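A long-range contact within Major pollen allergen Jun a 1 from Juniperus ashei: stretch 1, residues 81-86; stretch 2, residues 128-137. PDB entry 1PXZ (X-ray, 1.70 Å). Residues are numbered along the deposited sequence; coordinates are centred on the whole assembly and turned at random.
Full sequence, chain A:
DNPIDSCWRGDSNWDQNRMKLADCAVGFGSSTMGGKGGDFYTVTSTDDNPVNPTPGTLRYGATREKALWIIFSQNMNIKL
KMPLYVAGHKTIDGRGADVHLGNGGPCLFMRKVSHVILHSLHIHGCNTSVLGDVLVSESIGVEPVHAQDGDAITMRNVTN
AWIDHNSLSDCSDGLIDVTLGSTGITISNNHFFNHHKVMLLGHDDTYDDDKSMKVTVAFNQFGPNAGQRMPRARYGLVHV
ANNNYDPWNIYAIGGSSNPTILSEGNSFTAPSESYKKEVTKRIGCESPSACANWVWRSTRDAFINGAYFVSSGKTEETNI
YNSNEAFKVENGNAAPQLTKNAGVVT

Stretch 1 81-86: KMPLYV
Stretch 2 128-137: TSVLGDVLVS

No direct hydrogen bond joins these two stretches, although both contain strand; their backbones are linked through three waters, and side-chain packing does the rest. Water 1 donates to Lys81 O (3.1 Å) and accepts from Val130 N (3.0 Å). Water 2 accepts from Tyr85 N (2.9 Å) and donates to Leu135 O (2.7 Å). Water 3 donates to Val136 O (2.6 Å) and, weakly, to Tyr85 O (2.8 Å). Waters 1 and 2 each bridge a gap too wide for direct bonding; water 3 joins two carbonyl oxygens, neither a donor. The CA atoms of Met82 and Ser129 lie 6.4 Å apart, those of Tyr85 and Val136 5.5 Å. The chains run in the same direction, and about 410 Å² is buried between them.

Met82, extended at phi/psi -145/166, points toward stretch 2 and folds its flexible side chain through m, m, m. Met82 CE reaches Val130 O at 3.2 Å, Gly132 CA at 3.6 Å and Val134 CG2 at 3.5 Å. Gly132, nearly fully extended at 171/171, suits this place because an ideal CB would lie 2.9 Å from Met82 CE, a clash. Val134 (-147/142, chi1 t) also points toward stretch 1; its branched side chain offers CG2 to the methionine while CG1 lies 3.8 Å from Pro83 O.

Pro83, at -52/136 with a C-gamma exo pucker, sets its compact ring beside Ser129, CG to OG 3.6 Å. Ser129 (-96/170, chi1 p) is small enough for this buried site, and its hydroxyl is hydrogen-bonded elsewhere in the structure. Leu84 (-95/111) turns its CB away, and Tyr85 (-85/125, chi1 -76°, chi2 -87°) turns toward stretch 2. Tyr85 CB approaches Val136 O at 3.4 Å and Val136 CG1 at 4.3 Å, with that methyl oblique to the ring. Val136 (-64/-51, chi1 t) supplies a compact apolar surface in this buried setting.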

# COMPACT_ATOMS: atom_id res chain seq x y z
N LYS A 81 9.15 -0.83 -19.74
CA LYS A 81 8.65 -0.33 -21.01
C LYS A 81 7.13 -0.41 -21.11
O LYS A 81 6.54 0.28 -21.94
CB LYS A 81 9.22 -1.12 -22.19
CG LYS A 81 10.72 -1.00 -22.41
CD LYS A 81 11.06 -1.62 -23.75
CE LYS A 81 12.51 -1.40 -24.15
NZ LYS A 81 13.47 -1.82 -23.10
N MET A 82 6.54 -1.26 -20.28
CA MET A 82 5.09 -1.42 -20.20
C MET A 82 4.70 -1.71 -18.75
O MET A 82 5.59 -2.04 -17.96
CB MET A 82 4.62 -2.55 -21.11
CG MET A 82 4.77 -2.23 -22.60
SD MET A 82 3.65 -0.94 -23.18
CE MET A 82 2.09 -1.82 -23.15
N PRO A 83 3.43 -1.62 -18.39
CA PRO A 83 3.04 -2.00 -17.02
C PRO A 83 3.54 -3.40 -16.66
O PRO A 83 3.52 -4.31 -17.49
CB PRO A 83 1.51 -2.01 -17.12
CG PRO A 83 1.21 -0.96 -18.15
CD PRO A 83 2.30 -1.16 -19.20
N LEU A 84 4.08 -3.58 -15.47
CA LEU A 84 4.54 -4.90 -15.07
C LEU A 84 3.43 -5.58 -14.28
O LEU A 84 3.16 -5.13 -13.17
CB LEU A 84 5.79 -4.79 -14.21
CG LEU A 84 6.24 -6.06 -13.50
CD1 LEU A 84 6.38 -7.22 -14.48
CD2 LEU A 84 7.56 -5.81 -12.77
N TYR A 85 2.85 -6.62 -14.86
CA TYR A 85 1.88 -7.43 -14.14
C TYR A 85 2.62 -8.49 -13.33
O TYR A 85 3.42 -9.25 -13.88
CB TYR A 85 0.91 -8.06 -15.12
CG TYR A 85 -0.08 -7.01 -15.57
CD1 TYR A 85 -1.22 -6.79 -14.82
CD2 TYR A 85 0.16 -6.28 -16.72
CE1 TYR A 85 -2.14 -5.84 -15.20
CE2 TYR A 85 -0.76 -5.32 -17.10
CZ TYR A 85 -1.89 -5.11 -16.35
OH TYR A 85 -2.81 -4.15 -16.74
N VAL A 86 2.36 -8.52 -12.03
CA VAL A 86 3.02 -9.40 -11.09
C VAL A 86 2.10 -10.59 -10.79
O VAL A 86 0.97 -10.41 -10.30
CB VAL A 86 3.41 -8.71 -9.78
CG1 VAL A 86 4.06 -9.73 -8.82
CG2 VAL A 86 4.37 -7.54 -9.97
N THR A 128 2.21 7.61 -17.11
CA THR A 128 1.17 7.04 -17.95
C THR A 128 1.76 6.06 -18.96
O THR A 128 2.79 6.30 -19.60
CB THR A 128 0.40 8.13 -18.71
OG1 THR A 128 -0.29 8.93 -17.73
CG2 THR A 128 -0.65 7.51 -19.62
N SER A 129 1.10 4.90 -19.12
CA SER A 129 1.70 3.99 -20.10
C SER A 129 1.02 4.15 -21.44
O SER A 129 -0.02 4.80 -21.58
CB SER A 129 1.57 2.55 -19.60
OG SER A 129 0.19 2.17 -19.61
N VAL A 130 1.62 3.54 -22.45
CA VAL A 130 1.06 3.50 -23.79
C VAL A 130 0.36 2.18 -24.08
O VAL A 130 0.85 1.12 -23.67
CB VAL A 130 2.18 3.70 -24.82
CG1 VAL A 130 1.64 3.53 -26.23
CG2 VAL A 130 2.79 5.07 -24.59
N LEU A 131 -0.78 2.25 -24.74
CA LEU A 131 -1.50 1.05 -25.16
C LEU A 131 -0.53 0.13 -25.88
O LEU A 131 0.36 0.58 -26.62
CB LEU A 131 -2.66 1.48 -26.03
CG LEU A 131 -3.39 0.45 -26.88
CD1 LEU A 131 -4.34 -0.38 -26.03
CD2 LEU A 131 -4.14 1.16 -28.01
N GLY A 132 -0.63 -1.18 -25.66
CA GLY A 132 0.35 -2.07 -26.27
C GLY A 132 0.23 -3.49 -25.74
O GLY A 132 -0.50 -3.72 -24.78
N ASP A 133 0.94 -4.43 -26.37
CA ASP A 133 0.93 -5.82 -25.91
C ASP A 133 1.89 -6.04 -24.75
O ASP A 133 2.97 -5.44 -24.64
CB ASP A 133 1.35 -6.77 -27.04
CG ASP A 133 0.32 -6.92 -28.14
OD1 ASP A 133 -0.88 -6.84 -27.84
OD2 ASP A 133 0.72 -7.13 -29.31
N VAL A 134 1.51 -6.94 -23.85
CA VAL A 134 2.32 -7.24 -22.69
C VAL A 134 2.19 -8.70 -22.29
O VAL A 134 1.07 -9.22 -22.35
CB VAL A 134 1.89 -6.44 -21.44
CG1 VAL A 134 2.87 -6.73 -20.30
CG2 VAL A 134 1.79 -4.94 -21.66
N LEU A 135 3.26 -9.36 -21.87
CA LEU A 135 3.13 -10.67 -21.26
C LEU A 135 2.54 -10.51 -19.85
O LEU A 135 3.26 -10.18 -18.91
CB LEU A 135 4.46 -11.44 -21.21
CG LEU A 135 4.29 -12.87 -20.69
CD1 LEU A 135 4.08 -13.86 -21.84
CD2 LEU A 135 5.48 -13.30 -19.84
N VAL A 136 1.23 -10.73 -19.78
CA VAL A 136 0.51 -10.53 -18.52
C VAL A 136 1.05 -11.53 -17.51
O VAL A 136 1.47 -11.17 -16.41
CB VAL A 136 -1.01 -10.64 -18.70
CG1 VAL A 136 -1.71 -10.63 -17.36
CG2 VAL A 136 -1.54 -9.48 -19.55
N SER A 137 1.11 -12.81 -17.89
CA SER A 137 1.81 -13.80 -17.09
C SER A 137 2.25 -14.97 -17.98
O SER A 137 1.78 -15.08 -19.13
CB SER A 137 0.95 -14.38 -15.95
OG SER A 137 0.00 -15.31 -16.48
O HOH W 1 4.07 2.11 -21.63
O HOH W 2 3.81 -8.45 -16.86
O HOH W 3 2.11 -11.71 -13.94